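Local structure of T cell receptor gamma chain (Monodelphis domestica, 7L15) at residues E47-Y52 with P63-D68; S57-D62 with V70-G75; F204-H207 with E213-A216. The protein pairs with a mu chain to form the marsupial gamma mu T cell receptor, which probably recognises antigen at the T cell surface. All coordinates share one frame; numbering follows the deposited sequence.

Interaction 1. Residues E47-Y52 with P63-D68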
# COMPACT_ATOMS: atom_id res chain seq x y z
N GLU B 47 9.18 -3.41 -14.58
CA GLU B 47 10.24 -3.16 -15.55
C GLU B 47 10.35 -1.67 -15.80
O GLU B 47 9.41 -0.90 -15.58
CB GLU B 47 10.00 -3.91 -16.86
CG GLU B 47 8.69 -3.60 -17.58
CD GLU B 47 8.61 -4.25 -18.97
OE1 GLU B 47 9.68 -4.47 -19.62
OE2 GLU B 47 7.48 -4.55 -19.42
N ARG B 48 11.53 -1.26 -16.25
CA ARG B 48 11.73 0.13 -16.56
C ARG B 48 11.24 0.41 -17.98
O ARG B 48 11.43 -0.41 -18.88
CB ARG B 48 13.20 0.52 -16.43
CG ARG B 48 13.39 2.03 -16.46
CD ARG B 48 14.84 2.45 -16.30
NE ARG B 48 15.60 2.19 -17.52
CZ ARG B 48 16.89 2.45 -17.67
NH1 ARG B 48 17.59 2.97 -16.66
NH2 ARG B 48 17.49 2.17 -18.82
N LEU B 49 10.55 1.53 -18.15
CA LEU B 49 10.07 1.95 -19.46
C LEU B 49 11.03 2.90 -20.15
O LEU B 49 11.24 2.79 -21.36
CB LEU B 49 8.70 2.62 -19.34
CG LEU B 49 7.60 1.88 -18.59
CD1 LEU B 49 6.23 2.47 -18.87
CD2 LEU B 49 7.60 0.41 -18.92
N LEU B 50 11.62 3.84 -19.42
CA LEU B 50 12.49 4.87 -20.00
C LEU B 50 13.31 5.50 -18.88
O LEU B 50 12.99 5.35 -17.70
CB LEU B 50 11.68 5.94 -20.74
CG LEU B 50 10.80 6.96 -20.00
CD1 LEU B 50 11.60 8.08 -19.33
CD2 LEU B 50 9.80 7.58 -20.96
N VAL B 51 14.34 6.24 -19.28
CA VAL B 51 15.12 7.04 -18.36
C VAL B 51 15.28 8.44 -18.95
O VAL B 51 15.42 8.60 -20.17
CB VAL B 51 16.49 6.41 -18.04
CG1 VAL B 51 17.32 6.26 -19.31
CG2 VAL B 51 17.22 7.23 -17.00
N TYR B 52 15.22 9.45 -18.10
CA TYR B 52 15.21 10.84 -18.51
C TYR B 52 16.36 11.55 -17.81
O TYR B 52 16.51 11.45 -16.59
CB TYR B 52 13.88 11.50 -18.16
CG TYR B 52 13.83 13.01 -18.35
CD1 TYR B 52 13.74 13.56 -19.62
CD2 TYR B 52 13.86 13.86 -17.26
CE1 TYR B 52 13.69 14.94 -19.80
CE2 TYR B 52 13.80 15.24 -17.43
CZ TYR B 52 13.72 15.78 -18.69
OH TYR B 52 13.67 17.15 -18.85
N PRO B 63 14.20 -0.77 -24.66
CA PRO B 63 13.72 -1.57 -25.80
C PRO B 63 12.30 -2.06 -25.57
O PRO B 63 11.91 -2.38 -24.44
CB PRO B 63 14.73 -2.73 -25.88
CG PRO B 63 15.51 -2.69 -24.62
CD PRO B 63 15.48 -1.27 -24.14
N GLY B 64 11.53 -2.10 -26.65
CA GLY B 64 10.13 -2.44 -26.60
C GLY B 64 9.21 -1.25 -26.47
O GLY B 64 8.01 -1.37 -26.76
N PHE B 65 9.72 -0.10 -26.05
CA PHE B 65 8.91 1.07 -25.82
C PHE B 65 9.30 2.15 -26.82
O PHE B 65 10.49 2.45 -26.99
CB PHE B 65 9.04 1.54 -24.37
CG PHE B 65 8.62 0.49 -23.38
CD1 PHE B 65 7.29 0.35 -23.03
CD2 PHE B 65 9.55 -0.40 -22.85
CE1 PHE B 65 6.89 -0.63 -22.15
CE2 PHE B 65 9.16 -1.39 -21.97
CZ PHE B 65 7.83 -1.50 -21.62
N SER B 66 8.30 2.71 -27.49
CA SER B 66 8.50 3.72 -28.51
C SER B 66 8.40 5.10 -27.88
O SER B 66 7.58 5.33 -27.00
CB SER B 66 7.47 3.59 -29.62
OG SER B 66 7.48 4.73 -30.46
N ALA B 67 9.24 6.03 -28.36
CA ALA B 67 9.12 7.42 -27.92
C ALA B 67 7.78 8.02 -28.28
O ALA B 67 7.36 9.01 -27.66
CB ALA B 67 10.25 8.26 -28.51
N ASP B 68 7.08 7.46 -29.28
CA ASP B 68 5.71 7.86 -29.57
C ASP B 68 4.75 7.43 -28.46
O ASP B 68 3.71 8.05 -28.27
CB ASP B 68 5.23 7.26 -30.89
CG ASP B 68 6.04 7.72 -32.08
OD1 ASP B 68 7.14 8.29 -31.89
OD2 ASP B 68 5.56 7.51 -33.21
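Leu-49 and Phe-65 pack together in the immunoglobulin V-set fold, where the loop between strands 58-61 and 70-75 turns back over strand 47-53. The tight part is small. Leu-49 CD2 sits over one face of the Phe-65 ring, 3.3 Å from CZ of that ring. Leu-49 CA lies over the same face, toward the rim. The first torsion of Phe-65 (chi1 -60°) puts the ring beside its own backbone N and carries it across to Leu-49. Val-70 and Arg-39 also touch this ring.

The partner at the ring edge is looser. The Glu-47 carboxylate comes in near the ring plane, with OE2 3.8 Å from Phe-65 CZ. Carboxylate and ring planes are 77° apart. The ring hydrogens there would offer the acid a weakly positive rim. No hydrogen bond joins the two segments.

Farther along, the loop is exposed. It is shaped by an ST turn of its own, in which Asp-68 N donates to Ser-66 OG at 3.0 Å. On the strand, Arg-48 is occupied by a salt bridge to Asp-62 and by Thr-115 O of the T cell receptor mu chain. Its own carbonyl O approaches Phe-65 CE2 obliquely, at 4.0 Å.

Interaction 2. Residues S57-D62 with V70-G75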
# COMPACT_ATOMS: atom_id res chain seq x y z
N SER B 57 17.81 17.22 -20.66
CA SER B 57 16.38 17.24 -20.99
C SER B 57 16.05 16.23 -22.08
O SER B 57 15.39 16.53 -23.08
CB SER B 57 15.93 18.65 -21.40
OG SER B 57 14.51 18.74 -21.39
N GLU B 58 16.49 14.99 -21.86
CA GLU B 58 16.47 13.95 -22.88
C GLU B 58 15.78 12.70 -22.34
O GLU B 58 16.13 12.22 -21.26
CB GLU B 58 17.90 13.64 -23.32
CG GLU B 58 18.00 12.72 -24.49
CD GLU B 58 19.43 12.40 -24.81
OE1 GLU B 58 19.68 11.32 -25.38
OE2 GLU B 58 20.31 13.23 -24.48
N SER B 59 14.80 12.18 -23.09
CA SER B 59 14.01 11.03 -22.68
C SER B 59 14.35 9.84 -23.56
O SER B 59 14.07 9.85 -24.76
CB SER B 59 12.51 11.35 -22.76
OG SER B 59 11.74 10.17 -22.68
N VAL B 60 14.91 8.80 -22.95
CA VAL B 60 15.43 7.62 -23.64
C VAL B 60 14.60 6.38 -23.31
O VAL B 60 14.74 5.82 -22.21
CB VAL B 60 16.89 7.35 -23.26
CG1 VAL B 60 17.44 6.21 -24.09
CG2 VAL B 60 17.71 8.60 -23.39
N PRO B 61 13.75 5.90 -24.22
CA PRO B 61 12.96 4.70 -23.93
C PRO B 61 13.82 3.44 -23.98
O PRO B 61 14.80 3.34 -24.71
CB PRO B 61 11.90 4.69 -25.04
CG PRO B 61 11.87 6.10 -25.57
CD PRO B 61 13.27 6.63 -25.41
N ASP B 62 13.43 2.47 -23.17
CA ASP B 62 14.07 1.17 -23.16
C ASP B 62 13.53 0.33 -24.31
O ASP B 62 12.53 0.69 -24.93
CB ASP B 62 13.86 0.52 -21.79
CG ASP B 62 14.81 1.07 -20.74
OD1 ASP B 62 16.04 0.89 -20.91
OD2 ASP B 62 14.35 1.71 -19.78
N VAL B 70 5.70 6.45 -24.93
CA VAL B 70 6.06 7.01 -23.62
C VAL B 70 7.19 8.01 -23.81
O VAL B 70 8.13 7.76 -24.58
CB VAL B 70 6.48 5.92 -22.61
CG1 VAL B 70 5.28 5.15 -22.17
CG2 VAL B 70 7.54 5.00 -23.23
N ARG B 71 7.12 9.12 -23.08
CA ARG B 71 8.05 10.22 -23.27
C ARG B 71 8.06 11.04 -21.99
O ARG B 71 6.99 11.43 -21.50
CB ARG B 71 7.64 11.08 -24.47
CG ARG B 71 8.66 12.11 -24.94
CD ARG B 71 8.09 13.03 -26.02
NE ARG B 71 7.07 13.94 -25.49
CZ ARG B 71 7.36 15.07 -24.85
NH1 ARG B 71 6.37 15.83 -24.39
NH2 ARG B 71 8.62 15.44 -24.67
N ALA B 72 9.24 11.29 -21.44
CA ALA B 72 9.38 12.16 -20.27
C ALA B 72 9.87 13.54 -20.68
O ALA B 72 10.70 13.67 -21.59
CB ALA B 72 10.34 11.55 -19.25
N TYR B 73 9.38 14.57 -19.99
CA TYR B 73 9.81 15.94 -20.23
C TYR B 73 9.82 16.69 -18.90
O TYR B 73 9.53 16.12 -17.85
CB TYR B 73 8.94 16.59 -21.31
CG TYR B 73 7.55 16.99 -20.87
CD1 TYR B 73 6.60 16.04 -20.50
CD2 TYR B 73 7.17 18.33 -20.84
CE1 TYR B 73 5.32 16.42 -20.10
CE2 TYR B 73 5.90 18.72 -20.44
CZ TYR B 73 4.98 17.76 -20.07
OH TYR B 73 3.73 18.16 -19.67
N LYS B 74 10.18 17.98 -18.95
CA LYS B 74 10.29 18.82 -17.76
C LYS B 74 8.97 19.52 -17.45
O LYS B 74 8.16 19.78 -18.34
CB LYS B 74 11.39 19.86 -17.94
N GLY B 75 8.75 19.83 -16.17
CA GLY B 75 7.54 20.49 -15.73
C GLY B 75 7.83 21.58 -14.72
O GLY B 75 8.97 21.80 -14.32
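Ser-59 points its side chain across at the backbone of Ala-72, and this pair carries the contact. The two strands are the C'' and D strands of the V-set fold. Their axes come within 6.3 Å and run nearly antiparallel, at 161°. They belong to different sheets, and no backbone-to-backbone hydrogen bond joins these segments.

The serine bridges the gap instead. Its OG lies opposite its own backbone N about the CA-CB bond (chi1 166°), which sets the hydroxyl against Ala-72 N. Ala-72 N donates to Ser-59 OG at 3.0 Å. The bond is almost straight, with an angle of 176° at the hydrogen. Ser-59 CB sits close to the backbone, 3.2 Å from Ala-72 O. The serine thus lies against both the N-H and the C=O of one residue. The Ala-72 methyl stands alongside, its CB 4.0 Å from Ser-59 OG. Arg-71 adds a looser touch, with CA 3.7 Å from Ser-59 OG.

Two residues on, Pro-61 faces the same strand. Its ring rests against the Val-70 carbonyl, CG to Val-70 O 4.2 Å.

Strand 58-61 is the outermost strand of its sheet, next to strand 47-53, where Val-60 bonds to Val-51 by backbone. Strand 70-75 is outermost in the other sheet and pairs with strand 79-84 through Arg-71 and Tyr-73. The contact links the edges of the two sheets, with Leu-50 packing on both Ser-59 and Ala-72.

Interaction 3. Residues F204-H207 with E213-A216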
# COMPACT_ATOMS: atom_id res chain seq x y z
N PHE B 204 -6.57 12.78 6.98
CA PHE B 204 -6.33 13.17 5.60
C PHE B 204 -6.79 12.08 4.63
O PHE B 204 -6.63 10.89 4.91
CB PHE B 204 -4.86 13.39 5.31
CG PHE B 204 -4.21 14.41 6.16
CD1 PHE B 204 -3.56 14.05 7.32
CD2 PHE B 204 -4.20 15.74 5.78
CE1 PHE B 204 -2.93 15.00 8.11
CE2 PHE B 204 -3.56 16.70 6.55
CZ PHE B 204 -2.93 16.33 7.72
N TYR B 205 -7.26 12.49 3.46
CA TYR B 205 -7.40 11.53 2.37
C TYR B 205 -7.11 12.18 1.02
O TYR B 205 -7.31 13.39 0.84
CB TYR B 205 -8.78 10.84 2.36
CG TYR B 205 -9.98 11.73 2.13
CD1 TYR B 205 -10.59 12.39 3.18
CD2 TYR B 205 -10.51 11.89 0.85
CE1 TYR B 205 -11.71 13.19 2.96
CE2 TYR B 205 -11.62 12.67 0.62
CZ TYR B 205 -12.21 13.33 1.67
OH TYR B 205 -13.31 14.12 1.41
N GLN B 206 -6.63 11.37 0.09
CA GLN B 206 -6.38 11.77 -1.29
C GLN B 206 -7.18 10.87 -2.23
O GLN B 206 -7.37 9.68 -1.97
CB GLN B 206 -4.89 11.68 -1.67
CG GLN B 206 -3.99 12.64 -0.93
CD GLN B 206 -2.53 12.29 -1.10
OE1 GLN B 206 -2.08 11.99 -2.20
NE2 GLN B 206 -1.78 12.30 -0.00
N HIS B 207 -7.62 11.45 -3.33
CA HIS B 207 -8.41 10.72 -4.30
C HIS B 207 -8.34 11.47 -5.62
O HIS B 207 -8.19 12.70 -5.63
CB HIS B 207 -9.86 10.57 -3.85
CG HIS B 207 -10.64 9.64 -4.71
ND1 HIS B 207 -11.30 10.04 -5.85
CD2 HIS B 207 -10.80 8.29 -4.64
CE1 HIS B 207 -11.88 9.00 -6.41
NE2 HIS B 207 -11.59 7.93 -5.70
N GLU B 213 -4.52 17.85 -4.29
CA GLU B 213 -4.53 18.34 -2.91
C GLU B 213 -5.31 17.39 -1.99
O GLU B 213 -6.45 17.03 -2.30
CB GLU B 213 -5.16 19.74 -2.83
CG GLU B 213 -4.96 20.61 -4.06
CD GLU B 213 -5.88 21.85 -4.06
OE1 GLU B 213 -5.48 22.88 -3.48
OE2 GLU B 213 -6.99 21.77 -4.64
N PRO B 214 -4.72 16.97 -0.87
CA PRO B 214 -5.50 16.22 0.13
C PRO B 214 -6.65 17.03 0.69
O PRO B 214 -6.60 18.26 0.76
CB PRO B 214 -4.47 15.93 1.23
CG PRO B 214 -3.13 16.02 0.55
CD PRO B 214 -3.28 17.02 -0.56
N LYS B 215 -7.71 16.32 1.07
CA LYS B 215 -8.73 16.82 1.99
C LYS B 215 -8.30 16.50 3.42
O LYS B 215 -7.74 15.43 3.68
CB LYS B 215 -10.09 16.19 1.70
CG LYS B 215 -11.25 16.80 2.47
CD LYS B 215 -11.48 18.26 2.08
CE LYS B 215 -12.70 18.85 2.80
NZ LYS B 215 -13.96 18.17 2.38
N ALA B 216 -8.55 17.43 4.34
CA ALA B 216 -8.12 17.26 5.72
C ALA B 216 -9.25 17.63 6.68
O ALA B 216 -9.94 18.63 6.47
CB ALA B 216 -6.90 18.13 6.04
O HOH W 1 -6.21 14.23 -3.31
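Tyr-205 O is met by two groups of the facing segment. Lys-215 N gives it a hydrogen bond at 3.0 Å, with 148° at the hydrogen. Pro-214 adds a weaker CA-H...O contact, CA to Tyr-205 O 3.4 Å. The return bond runs from Tyr-205 N to Lys-215 O, also 3.0 Å. That oxygen is approached too by Phe-204 CA, at 3.3 Å. Tyr-205 and Lys-215 thus form an antiparallel hydrogen-bonded pair, and Phe-204 with Ala-216 is the adjoining non-hydrogen-bonded pair. Together they build the hairpin of strands 201-206 and 215-219, the F and G strands of a C1-type immunoglobulin domain.

On one face of the sheet Tyr-205 and Lys-215 run together. The tyrosine CG stands between its backbone N and carbonyl carbon (chi1 63°), and this brings a ring face against the lysine stem. Lys-215 CB sits 3.8 Å from the Tyr-205 ring centroid, 22° off the normal, a CH-pi contact over the face. The lysine chain then bends at chi2 and chi4, so that NZ turns off from the tyrosine.

The other face holds Phe-204 and Ala-216. Phe-204 CD2 meets Ala-216 CB at 3.6 Å, obliquely to the ring. The Phe-204 ring also meets Tyr-160 of strand 158-163. Near the turn, Gln-206 CG runs alongside Pro-214 CG at 3.8 Å, while its NE2 is bonded to Tyr-160 OH.

Where the strands part, water 1 takes over. His-207 N donates to it at 3.1 Å, and it probably donates to Glu-213 O. Direct backbone bonds thus set the register, side-chain stems pack along it, and a water carries the link on toward the loop.

How the interactions relate
From the N terminus, segment 47-52 comes first, then 57-62, then the loop 63-68, then strand 70-75. Interaction 1 joins the first to the third and interaction 2 the second to the fourth, so their loops cross. They touch where strands 47-53 and 58-61 run as neighbours in one sheet. Interaction 1 lays the connecting loop back on one sheet. Interaction 2 links the edges of both sheets of the V domain. Interaction 3 comes later in the chain and closes a short hairpin in the C1-type domain. It lies on the opposite side of the chain's centre, its own centre about 32 Å from that of interaction 1.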